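Local coordinates for protein gamma-glutamyltranspeptidase (Klebsiella pneumoniae subsp. pneumoniae, PDB 5HFT) that converts oxamate to oxalate in the uric acid degradation pathway and belongs to the gamma-glutamyltransferase family, at residues Gly33-Pro38 / Gln44-Ile49; Trp83-Pro88 / Ile93-Ser98. All coordinates share one frame; numbering follows the deposited sequence.

Contact 1: residues Gly33-Pro38 / Gln44-Ile49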
loop_
_atom_site.group_PDB
_atom_site.type_symbol
_atom_site.label_atom_id
_atom_site.label_comp_id
_atom_site.label_asym_id
_atom_site.label_seq_id
_atom_site.Cartn_x
_atom_site.Cartn_y
_atom_site.Cartn_z
ATOM N N GLY A 33 14.208 9.828 13.183
ATOM C CA GLY A 33 13.477 9.174 12.114
ATOM C C GLY A 33 12.617 8.060 12.663
ATOM O O GLY A 33 12.853 7.558 13.770
ATOM N N MET A 34 11.639 7.638 11.847
ATOM C CA MET A 34 10.633 6.668 12.275
ATOM C C MET A 34 10.015 5.966 11.061
ATOM O O MET A 34 9.575 6.630 10.112
ATOM C CB MET A 34 9.559 7.369 13.109
ATOM C CG MET A 34 8.417 6.477 13.587
ATOM S SD MET A 34 8.894 5.309 14.852
ATOM C CE MET A 34 9.062 6.390 16.269
ATOM N N ALA A 35 10.003 4.622 11.092
ATOM C CA ALA A 35 9.391 3.787 10.057
ATOM C C ALA A 35 8.379 2.852 10.702
ATOM O O ALA A 35 8.695 2.189 11.697
ATOM C CB ALA A 35 10.438 2.959 9.298
ATOM N N VAL A 36 7.171 2.793 10.148
ATOM C CA VAL A 36 6.167 1.823 10.577
ATOM C C VAL A 36 5.844 0.891 9.401
ATOM O O VAL A 36 5.568 1.346 8.283
ATOM C CB VAL A 36 4.916 2.536 11.129
ATOM C CG1 VAL A 36 3.827 1.541 11.531
ATOM C CG2 VAL A 36 5.306 3.364 12.304
ATOM N N ALA A 37 5.871 -0.411 9.655
ATOM C CA ALA A 37 5.777 -1.403 8.591
ATOM C C ALA A 37 5.080 -2.640 9.128
ATOM O O ALA A 37 5.053 -2.868 10.345
ATOM C CB ALA A 37 7.159 -1.789 8.057
ATOM N N PRO A 38 4.503 -3.462 8.249
ATOM C CA PRO A 38 3.808 -4.655 8.719
ATOM C C PRO A 38 4.742 -5.730 9.163
ATOM O O PRO A 38 4.285 -6.699 9.781
ATOM C CB PRO A 38 3.011 -5.098 7.491
ATOM C CG PRO A 38 2.905 -3.890 6.668
ATOM C CD PRO A 38 4.216 -3.213 6.833
ATOM N N GLN A 44 13.149 -1.975 9.738
ATOM C CA GLN A 44 14.581 -1.764 9.923
ATOM C C GLN A 44 15.302 -1.457 8.622
ATOM O O GLN A 44 16.334 -0.786 8.637
ATOM C CB GLN A 44 15.210 -2.978 10.593
ATOM C CG GLN A 44 14.680 -3.268 11.995
ATOM C CD GLN A 44 14.963 -2.158 13.011
ATOM O OE1 GLN A 44 14.374 -2.147 14.091
ATOM N NE2 GLN A 44 15.873 -1.237 12.678
ATOM N N SER A 45 14.779 -1.907 7.488
ATOM C CA SER A 45 15.421 -1.587 6.221
ATOM C C SER A 45 15.263 -0.117 5.904
ATOM O O SER A 45 16.226 0.534 5.491
ATOM C CB SER A 45 14.823 -2.431 5.097
ATOM O OG SER A 45 15.797 -3.292 4.558
ATOM N N ALA A 46 14.056 0.423 6.101
ATOM C CA ALA A 46 13.866 1.867 6.019
ATOM C C ALA A 46 14.743 2.587 7.026
ATOM O O ALA A 46 15.419 3.566 6.684
ATOM C CB ALA A 46 12.398 2.230 6.261
ATOM N N LEU A 47 14.778 2.092 8.267
ATOM C CA LEU A 47 15.501 2.793 9.326
ATOM C C LEU A 47 16.987 2.901 9.031
ATOM O O LEU A 47 17.609 3.923 9.339
ATOM C CB LEU A 47 15.303 2.098 10.657
ATOM C CG LEU A 47 15.652 3.034 11.793
ATOM C CD1 LEU A 47 14.612 4.138 11.809
ATOM C CD2 LEU A 47 15.686 2.254 13.101
ATOM N N ALA A 48 17.581 1.856 8.445
ATOM C CA ALA A 48 19.012 1.912 8.168
ATOM C C ALA A 48 19.324 3.042 7.193
ATOM O O ALA A 48 20.216 3.861 7.450
ATOM C CB ALA A 48 19.515 0.564 7.637
ATOM N N ILE A 49 18.528 3.159 6.124
ATOM C CA ILE A 49 18.763 4.187 5.109
ATOM C C ILE A 49 18.747 5.572 5.739
ATOM O O ILE A 49 19.560 6.447 5.403
ATOM C CB ILE A 49 17.714 4.059 3.985
ATOM C CG1 ILE A 49 17.916 2.745 3.233
ATOM C CG2 ILE A 49 17.757 5.272 3.011
ATOM C CD1 ILE A 49 19.309 2.565 2.703
#
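Ala35 on strand 34-37 and Ala46 on helix 40-51 meet methyl to methyl, with Ala35 CB 3.7 Å from Ala46 CB. Each CB is directed at the opposite segment. Because both side chains end at CB, the helix can come close to the strand here.

Leu47 adds a looser contact one residue further along the helix. Its CB lies 5.1 Å from Ala35 CB, beside the alanine pair rather than on it. From there CG leads away from Ala35, being anti to the backbone N (chi1 -162°). The branch then divides. CD1 turns back to the strand and lies 4.3 Å from Gly33 O, where the chain enters the strand. CD2 stays further from that carbonyl, at 6.1 Å. Gly33 O itself is hydrogen-bonded to Ser30 OG.

The strand is covered differently on its other sides. Met34 points away from the helix and packs on an apolar side chain of a neighbouring chain. Residues Met34 to Ala37 pair antiparallel with a strand of that chain, and the sheet continues across the interface. Ser45 and Ile49 of the helix touch helix 56-70.

The contact joins an interface strand to the helix that follows it. It is small and buried, and only methyl groups of the helix reach the strand, one at a methyl and one at a carbonyl oxygen. Van der Waals fit and exclusion of water, rather than directed polar bonds, therefore hold these two segments together.

Contact 2: residues Trp83-Pro88 / Ile93-Ser98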
loop_
_atom_site.group_PDB
_atom_site.type_symbol
_atom_site.label_atom_id
_atom_site.label_comp_id
_atom_site.label_asym_id
_atom_site.label_seq_id
_atom_site.Cartn_x
_atom_site.Cartn_y
_atom_site.Cartn_z
ATOM N N TRP A 83 1.751 6.354 -3.392
ATOM C CA TRP A 83 2.462 7.242 -2.489
ATOM C C TRP A 83 1.632 8.484 -2.212
ATOM O O TRP A 83 1.000 9.033 -3.110
ATOM C CB TRP A 83 3.779 7.693 -3.070
ATOM C CG TRP A 83 4.695 6.616 -3.437
ATOM C CD1 TRP A 83 4.511 5.657 -4.402
ATOM C CD2 TRP A 83 5.989 6.386 -2.878
ATOM N NE1 TRP A 83 5.615 4.841 -4.460
ATOM C CE2 TRP A 83 6.532 5.264 -3.531
ATOM C CE3 TRP A 83 6.737 7.021 -1.882
ATOM C CZ2 TRP A 83 7.794 4.777 -3.234
ATOM C CZ3 TRP A 83 7.976 6.533 -1.587
ATOM C CH2 TRP A 83 8.499 5.420 -2.259
ATOM N N LEU A 84 1.650 8.917 -0.964
ATOM C CA LEU A 84 1.311 10.275 -0.575
ATOM C C LEU A 84 2.539 10.794 0.152
ATOM O O LEU A 84 3.034 10.139 1.075
ATOM C CB LEU A 84 0.079 10.306 0.322
ATOM C CG LEU A 84 -0.638 11.631 0.486
ATOM C CD1 LEU A 84 -0.993 12.152 -0.865
ATOM C CD2 LEU A 84 -1.893 11.404 1.296
ATOM N N ILE A 85 3.087 11.903 -0.325
ATOM C CA ILE A 85 4.317 12.469 0.210
ATOM C C ILE A 85 4.028 13.876 0.707
ATOM O O ILE A 85 3.425 14.677 -0.015
ATOM C CB ILE A 85 5.436 12.481 -0.837
ATOM C CG1 ILE A 85 5.722 11.057 -1.300
ATOM C CG2 ILE A 85 6.660 13.169 -0.290
ATOM C CD1 ILE A 85 6.771 10.962 -2.379
ATOM N N VAL A 86 4.405 14.152 1.952
ATOM C CA VAL A 86 4.218 15.483 2.530
ATOM C C VAL A 86 5.580 16.125 2.770
ATOM O O VAL A 86 6.282 15.753 3.729
ATOM C CB VAL A 86 3.413 15.407 3.828
ATOM C CG1 VAL A 86 2.958 16.784 4.223
ATOM C CG2 VAL A 86 2.232 14.491 3.633
ATOM N N PRO A 87 6.009 17.066 1.934
ATOM C CA PRO A 87 7.301 17.690 2.151
ATOM C C PRO A 87 7.243 18.565 3.384
ATOM O O PRO A 87 6.143 18.887 3.863
ATOM C CB PRO A 87 7.526 18.516 0.873
ATOM C CG PRO A 87 6.590 17.982 -0.103
ATOM C CD PRO A 87 5.393 17.560 0.700
ATOM N N PRO A 88 8.393 18.922 3.952
ATOM C CA PRO A 88 8.372 19.753 5.164
ATOM C C PRO A 88 7.492 20.984 5.029
ATOM O O PRO A 88 6.749 21.296 5.971
ATOM C CB PRO A 88 9.850 20.111 5.359
ATOM C CG PRO A 88 10.590 18.965 4.786
ATOM C CD PRO A 88 9.763 18.501 3.596
ATOM N N ILE A 93 2.415 15.494 -2.453
ATOM C CA ILE A 93 2.637 14.928 -3.778
ATOM C C ILE A 93 2.152 13.491 -3.781
ATOM O O ILE A 93 2.557 12.688 -2.927
ATOM C CB ILE A 93 4.115 14.993 -4.195
ATOM C CG1 ILE A 93 4.645 16.426 -4.089
ATOM C CG2 ILE A 93 4.292 14.421 -5.588
ATOM C CD1 ILE A 93 6.161 16.487 -4.076
ATOM N N ALA A 94 1.298 13.167 -4.752
ATOM C CA ALA A 94 0.715 11.845 -4.894
ATOM C C ALA A 94 1.317 11.111 -6.088
ATOM O O ALA A 94 1.682 11.719 -7.094
ATOM C CB ALA A 94 -0.801 11.937 -5.039
ATOM N N ILE A 95 1.454 9.795 -5.947
ATOM C CA ILE A 95 1.997 8.930 -6.985
ATOM C C ILE A 95 1.038 7.761 -7.136
ATOM O O ILE A 95 0.914 6.937 -6.225
ATOM C CB ILE A 95 3.402 8.426 -6.654
ATOM C CG1 ILE A 95 4.355 9.577 -6.358
ATOM C CG2 ILE A 95 3.924 7.604 -7.815
ATOM C CD1 ILE A 95 5.778 9.110 -6.159
ATOM N N ASP A 96 0.344 7.695 -8.263
ATOM C CA ASP A 96 -0.490 6.544 -8.589
ATOM C C ASP A 96 0.382 5.631 -9.440
ATOM O O ASP A 96 0.543 5.843 -10.644
ATOM C CB ASP A 96 -1.749 6.968 -9.338
ATOM C CG ASP A 96 -2.643 5.792 -9.692
ATOM O OD1 ASP A 96 -2.182 4.643 -9.584
ATOM O OD2 ASP A 96 -3.791 6.011 -10.139
ATOM N N ALA A 97 0.956 4.614 -8.826
ATOM C CA ALA A 97 1.837 3.731 -9.580
ATOM C C ALA A 97 1.130 2.423 -9.914
ATOM O O ALA A 97 1.617 1.346 -9.597
ATOM C CB ALA A 97 3.133 3.501 -8.799
ATOM N N SER A 98 -0.044 2.496 -10.535
ATOM C CA SER A 98 -0.799 1.308 -10.890
ATOM C C SER A 98 -0.854 1.150 -12.406
ATOM O O SER A 98 -1.058 2.122 -13.139
ATOM C CB SER A 98 -2.205 1.339 -10.282
ATOM O OG SER A 98 -3.019 2.312 -10.888
#
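Ile93 N donates to Ile85 O at 2.8 Å, with an N-H...O angle of 163°. The return bond from Ile85 N to Ile93 O is bent more, at 148°. A second reciprocal pair joins the backbones of Trp83 and Ile95. Trp83 N reaches Ile95 O at 3.0 Å, and Ile95 N returns the bond to Trp83 O. Between these two hydrogen-bonded pairs, Leu84 faces Ala94 in a non-hydrogen-bonded pair. Ala94 CA also makes a CA-H...O contact with Trp83 O at 3.3 Å.

Trp83, Ile85, Ile93 and Ile95 share one face of the sheet. Trp83 and Ile95 lie side by side, with Trp83 CB 3.7 Å from Ile95 CB. The extended CG1 arm of Ile95 (chi2 -174°) carries CD1 over the indole. There Ile95 CD1 makes a CH-pi contact, 4.2 Å from the centroid of the Trp83 five-membered ring. The same methyl meets Ile85 CD1 at 4.3 Å. Helices 56-70 and 130-144 pack on this face.

On the other face Leu84 CD1 touches Ala94 CB at 4.2 Å, and Leu84 also rests on Pro261. Beyond the paired residues, Asp96 OD1 accepts the Ser98 hydroxyl on its syn side and, weakly, Ser98 N.

Strands 80-86 and 93-97 form an antiparallel beta hairpin. A strand of a neighbouring chain pairs with Trp83 to Val86, extending the sheet. This is consistent with the layered alpha-beta-beta-alpha fold of the gamma-glutamyltransferase family.

How the contacts relate
From the N terminus the chain first runs through strand 34-37 and turns directly into helix 40-51. Contact 1 closes this short strand-to-helix connection. Helix 56-70 follows and leads towards strand 80-86. Contact 2 then closes the turn between that strand and strand 93-97. The two contacts are in series, neither nesting nor crossing. The centres of contacts 1 and 2 lie about 18 Å apart, and their nearest atoms about 10 Å apart. Helix 56-70 bridges them: it meets Pro38, Ser45 and Ile49 of contact 1, and Trp83 and Ile85 of contact 2. Contact 1 ties an interface strand to a helix, while contact 2 ties an interface strand to its hairpin partner.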